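Hydrogenase maturation factor (Thermoanaerobacter tengcongensis, PDB 3VTH) probably transfers the carbamoyl group of carbamoyl phosphate, at the cost of ATP, to the C-terminal cysteine of HypE during [NiFe]-hydrogenase maturation. Local coordinates at residues A[158-167]-A[183-191]. Residues are numbered along the deposited sequence; the frame is centred on the assembly and turned at random.
With ZN (zinc ion), chain D.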
ATOM      1  N   MET A 158      -6.062 -21.214  13.302  1.00 28.98           N
ATOM      2  CA  MET A 158      -6.912 -22.401  13.168  1.00 30.28           C
ATOM      3  C   MET A 158      -6.451 -23.547  14.079  1.00 30.94           C
ATOM      4  O   MET A 158      -7.098 -24.588  14.139  1.00 31.27           O
ATOM      5  CB  MET A 158      -7.004 -22.878  11.705  1.00 29.92           C
ATOM      6  CG  MET A 158      -7.856 -21.972  10.791  1.00 31.46           C
ATOM      7  SD  MET A 158      -9.483 -21.512  11.443  1.00 37.20           S
ATOM      8  CE  MET A 158     -10.360 -23.055  11.215  1.00 35.14           C
ATOM      9  N   LYS A 159      -5.341 -23.345  14.786  1.00 31.29           N
ATOM     10  CA  LYS A 159      -4.789 -24.359  15.683  1.00 32.75           C
ATOM     11  C   LYS A 159      -5.702 -24.686  16.863  1.00 33.81           C
ATOM     12  O   LYS A 159      -5.518 -25.709  17.509  1.00 34.39           O
ATOM     13  CB  LYS A 159      -3.410 -23.944  16.214  1.00 33.43           C
ATOM     14  CG  LYS A 159      -3.450 -22.827  17.267  1.00 34.42           C
ATOM     15  CD  LYS A 159      -2.045 -22.337  17.612  1.00 36.97           C
ATOM     16  CE  LYS A 159      -2.099 -21.196  18.626  1.00 38.02           C
ATOM     17  NZ  LYS A 159      -0.723 -20.809  19.051  1.00 40.09           N
ATOM     18  N   VAL A 160      -6.662 -23.810  17.162  1.00 33.61           N
ATOM     19  CA  VAL A 160      -7.626 -24.093  18.235  1.00 34.70           C
ATOM     20  C   VAL A 160      -8.990 -24.520  17.685  1.00 34.20           C
ATOM     21  O   VAL A 160      -9.976 -24.585  18.422  1.00 34.62           O
ATOM     22  CB  VAL A 160      -7.760 -22.929  19.249  1.00 35.54           C
ATOM     23  CG1 VAL A 160      -6.447 -22.720  19.991  1.00 36.25           C
ATOM     24  CG2 VAL A 160      -8.241 -21.626  18.562  1.00 34.55           C
ATOM     25  N   PHE A 161      -9.032 -24.807  16.385  1.00 32.64           N
ATOM     26  CA  PHE A 161     -10.222 -25.347  15.738  1.00 32.44           C
ATOM     27  C   PHE A 161      -9.932 -26.715  15.111  1.00 32.71           C
ATOM     28  O   PHE A 161      -9.790 -26.812  13.895  1.00 32.30           O
ATOM     29  CB  PHE A 161     -10.708 -24.383  14.656  1.00 31.32           C
ATOM     30  CG  PHE A 161     -11.246 -23.086  15.190  1.00 31.86           C
ATOM     31  CD1 PHE A 161     -12.537 -23.022  15.738  1.00 33.33           C
ATOM     32  CD2 PHE A 161     -10.469 -21.925  15.150  1.00 31.05           C
ATOM     33  CE1 PHE A 161     -13.039 -21.824  16.245  1.00 32.76           C
ATOM     34  CE2 PHE A 161     -10.974 -20.716  15.647  1.00 32.50           C
ATOM     35  CZ  PHE A 161     -12.261 -20.668  16.189  1.00 32.87           C
ATOM     36  N   PRO A 162      -9.836 -27.780  15.929  1.00 34.27           N
ATOM     37  CA  PRO A 162      -9.578 -29.103  15.333  1.00 34.90           C
ATOM     38  C   PRO A 162     -10.693 -29.532  14.375  1.00 35.21           C
ATOM     39  O   PRO A 162     -11.871 -29.291  14.650  1.00 36.27           O
ATOM     40  CB  PRO A 162      -9.512 -30.039  16.549  1.00 35.96           C
ATOM     41  CG  PRO A 162     -10.250 -29.342  17.607  1.00 37.20           C
ATOM     42  CD  PRO A 162     -10.004 -27.865  17.390  1.00 34.81           C
ATOM     43  N   MET A 163     -10.313 -30.151  13.260  1.00 34.92           N
ATOM     44  CA  MET A 163     -11.267 -30.544  12.220  1.00 35.51           C
ATOM     45  C   MET A 163     -12.239 -31.583  12.755  1.00 36.37           C
ATOM     46  O   MET A 163     -11.841 -32.503  13.479  1.00 36.06           O
ATOM     47  CB  MET A 163     -10.551 -31.183  11.021  1.00 35.73           C
ATOM     48  CG  MET A 163      -9.634 -30.292  10.223  1.00 37.71           C
ATOM     49  SD  MET A 163      -8.810 -31.280   8.924  1.00 42.76           S
ATOM     50  CE  MET A 163      -7.741 -32.371   9.880  1.00 43.87           C
ATOM     51  N   CYS A 164     -13.506 -31.435  12.375  1.00 36.48           N
ATOM     52  CA  CYS A 164     -14.514 -32.462  12.613  1.00 37.56           C
ATOM     53  C   CYS A 164     -14.246 -33.660  11.694  1.00 38.26           C
ATOM     54  O   CYS A 164     -13.422 -33.582  10.769  1.00 37.40           O
ATOM     55  CB  CYS A 164     -15.916 -31.911  12.355  1.00 37.70           C
ATOM     56  SG  CYS A 164     -16.273 -31.600  10.597  1.00 37.88           S
ATOM     57  N   GLU A 165     -14.950 -34.757  11.953  1.00 39.50           N
ATOM     58  CA  GLU A 165     -14.820 -35.993  11.177  1.00 41.16           C
ATOM     59  C   GLU A 165     -15.052 -35.776   9.675  1.00 39.77           C
ATOM     60  O   GLU A 165     -14.346 -36.349   8.849  1.00 39.18           O
ATOM     61  CB  GLU A 165     -15.783 -37.054  11.730  1.00 43.30           C
ATOM     62  CG  GLU A 165     -15.648 -38.435  11.100  1.00 48.35           C
ATOM     63  CD  GLU A 165     -16.644 -39.462  11.663  1.00 53.61           C
ATOM     64  OE1 GLU A 165     -17.714 -39.078  12.193  1.00 57.17           O
ATOM     65  OE2 GLU A 165     -16.357 -40.672  11.564  1.00 57.19           O
ATOM     66  N   LYS A 166     -16.030 -34.945   9.322  1.00 38.81           N
ATOM     67  CA  LYS A 166     -16.318 -34.694   7.908  1.00 38.78           C
ATOM     68  C   LYS A 166     -15.216 -33.886   7.213  1.00 36.25           C
ATOM     69  O   LYS A 166     -14.830 -34.188   6.077  1.00 35.44           O
ATOM     70  CB  LYS A 166     -17.657 -33.982   7.732  1.00 39.39           C
ATOM     71  CG  LYS A 166     -18.862 -34.858   7.981  1.00 43.51           C
ATOM     72  CD  LYS A 166     -20.079 -34.261   7.283  1.00 47.94           C
ATOM     73  CE  LYS A 166     -20.892 -33.373   8.204  1.00 48.55           C
ATOM     74  NZ  LYS A 166     -21.887 -34.214   8.954  1.00 51.04           N
ATOM     75  N   CYS A 167     -14.708 -32.867   7.896  1.00 35.14           N
ATOM     76  CA  CYS A 167     -13.645 -32.044   7.323  1.00 33.67           C
ATOM     77  C   CYS A 167     -12.358 -32.845   7.191  1.00 33.87           C
ATOM     78  O   CYS A 167     -11.631 -32.690   6.213  1.00 33.61           O
ATOM     79  CB  CYS A 167     -13.418 -30.785   8.153  1.00 32.46           C
ATOM     80  SG  CYS A 167     -14.713 -29.562   7.899  1.00 32.54           S
ATOM     81  N   PRO A 183      -6.472 -24.837   6.018  1.00 30.49           N
ATOM     82  CA  PRO A 183      -7.510 -24.147   6.783  1.00 31.25           C
ATOM     83  C   PRO A 183      -8.920 -24.782   6.771  1.00 32.27           C
ATOM     84  O   PRO A 183      -9.862 -24.158   7.253  1.00 33.11           O
ATOM     85  CB  PRO A 183      -7.570 -22.780   6.119  1.00 30.77           C
ATOM     86  CG  PRO A 183      -7.194 -23.028   4.694  1.00 31.02           C
ATOM     87  CD  PRO A 183      -6.280 -24.241   4.682  1.00 30.16           C
ATOM     88  N   VAL A 184      -9.069 -25.993   6.245  1.00 32.64           N
ATOM     89  CA  VAL A 184     -10.406 -26.606   6.102  1.00 33.14           C
ATOM     90  C   VAL A 184     -11.226 -26.626   7.416  1.00 33.15           C
ATOM     91  O   VAL A 184     -10.751 -27.071   8.473  1.00 33.16           O
ATOM     92  CB  VAL A 184     -10.331 -28.038   5.480  1.00 34.03           C
ATOM     93  CG1 VAL A 184      -9.579 -29.005   6.392  1.00 34.26           C
ATOM     94  CG2 VAL A 184     -11.733 -28.578   5.171  1.00 34.88           C
ATOM     95  N   ALA A 185     -12.456 -26.134   7.331  1.00 32.69           N
ATOM     96  CA  ALA A 185     -13.367 -26.105   8.473  1.00 32.74           C
ATOM     97  C   ALA A 185     -14.783 -25.963   7.954  1.00 33.01           C
ATOM     98  O   ALA A 185     -14.982 -25.767   6.746  1.00 32.68           O
ATOM     99  CB  ALA A 185     -13.019 -24.932   9.410  1.00 32.34           C
ATOM    100  N   CYS A 186     -15.756 -26.030   8.866  1.00 33.25           N
ATOM    101  CA  CYS A 186     -17.172 -25.980   8.502  1.00 34.18           C
ATOM    102  C   CYS A 186     -17.988 -25.405   9.657  1.00 34.78           C
ATOM    103  O   CYS A 186     -17.419 -24.968  10.657  1.00 34.43           O
ATOM    104  CB  CYS A 186     -17.670 -27.386   8.145  1.00 34.66           C
ATOM    105  SG  CYS A 186     -17.864 -28.518   9.573  1.00 35.64           S
ATOM    106  N   PHE A 187     -19.313 -25.407   9.523  1.00 36.07           N
ATOM    107  CA  PHE A 187     -20.201 -24.942  10.607  1.00 37.44           C
ATOM    108  C   PHE A 187     -19.896 -25.621  11.946  1.00 38.14           C
ATOM    109  O   PHE A 187     -19.939 -24.984  13.002  1.00 38.04           O
ATOM    110  CB  PHE A 187     -21.684 -25.171  10.254  1.00 38.63           C
ATOM    111  CG  PHE A 187     -22.300 -24.056   9.446  1.00 39.75           C
ATOM    112  CD1 PHE A 187     -22.481 -22.792  10.003  1.00 39.85           C
ATOM    113  CD2 PHE A 187     -22.695 -24.268   8.128  1.00 40.29           C
ATOM    114  CE1 PHE A 187     -23.053 -21.755   9.262  1.00 40.83           C
ATOM    115  CE2 PHE A 187     -23.265 -23.227   7.376  1.00 41.02           C
ATOM    116  CZ  PHE A 187     -23.450 -21.982   7.947  1.00 40.05           C
ATOM    117  N   ASP A 188     -19.596 -26.919  11.885  1.00 38.34           N
ATOM    118  CA  ASP A 188     -19.447 -27.754  13.082  1.00 39.07           C
ATOM    119  C   ASP A 188     -18.100 -27.586  13.797  1.00 38.11           C
ATOM    120  O   ASP A 188     -18.007 -27.772  15.009  1.00 39.09           O
ATOM    121  CB  ASP A 188     -19.626 -29.231  12.703  1.00 40.39           C
ATOM    122  CG  ASP A 188     -21.019 -29.536  12.130  1.00 42.35           C
ATOM    123  OD1 ASP A 188     -21.124 -30.434  11.271  1.00 41.17           O
ATOM    124  OD2 ASP A 188     -21.997 -28.862  12.519  1.00 43.36           O
ATOM    125  N   CYS A 189     -17.046 -27.272  13.049  1.00 36.12           N
ATOM    126  CA  CYS A 189     -15.708 -27.271  13.643  1.00 35.10           C
ATOM    127  C   CYS A 189     -14.997 -25.928  13.482  1.00 33.35           C
ATOM    128  O   CYS A 189     -13.896 -25.731  14.008  1.00 33.07           O
ATOM    129  CB  CYS A 189     -14.858 -28.415  13.061  1.00 34.40           C
ATOM    130  SG  CYS A 189     -14.371 -28.201  11.307  1.00 34.44           S
ATOM    131  N   GLY A 190     -15.631 -25.014  12.758  1.00 32.17           N
ATOM    132  CA  GLY A 190     -14.980 -23.765  12.387  1.00 30.30           C
ATOM    133  C   GLY A 190     -15.306 -22.610  13.321  1.00 29.73           C
ATOM    134  O   GLY A 190     -16.062 -22.773  14.273  1.00 30.69           O
ATOM    135  N   PRO A 191     -14.715 -21.436  13.055  1.00 29.83           N
ATOM    136  CA  PRO A 191     -15.083 -20.224  13.784  1.00 29.34           C
ATOM    137  C   PRO A 191     -16.565 -19.895  13.593  1.00 29.85           C
ATOM    138  O   PRO A 191     -17.191 -20.381  12.654  1.00 29.95           O
ATOM    139  CB  PRO A 191     -14.206 -19.127  13.158  1.00 28.18           C
ATOM    140  CG  PRO A 191     -13.518 -19.758  11.995  1.00 28.03           C
ATOM    141  CD  PRO A 191     -13.689 -21.210  12.020  1.00 28.82           C
TER
HETATM  142 ZN    ZN D 802     -15.777 -29.426   9.943  1.00 35.94          ZN
HETATM  143  O   HOH W   1     -13.049 -27.110  15.933  1.00 20.33           O
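C164 and C167 meet C186 and C189 round one zinc ion, as two CxxC pairs of a Cys4 zinc finger. The SG atoms of C164, C167, C186 and C189 each lie 2.3 Å from the zinc. The C189 thiolate also accepts the backbone N-H of C164, with C164 N to C189 SG 3.5 Å at 166°. C164 SG in turn takes the N-H of C167 and caps the helix. Such bonds would probably ease the negative charge on the sulfurs.

Beyond the metal, with CG anti to the carbonyl carbon (chi1 -68°), the F161 ring lies along the chain from C189 to P191. F161 CB lies 3.5 Å from C189 O, and CG nears the same oxygen. F161 CD1 meets C189 O and G190 C. F161 CE1 comes 3.6 Å from P191 CA, and CZ touches P191 CB. P191 CD sits over the ring face, a CH-pi contact. A serine at F161 would remove this ring and is likely to leave P191 without its aromatic partner. M158 CE touches both A185 CB and P191 CD.

R153 ties both segments, bonding F161 O and V184 O. Helix 165-171 begins at the site, and 183-191 returns as a loop before strand 193-196.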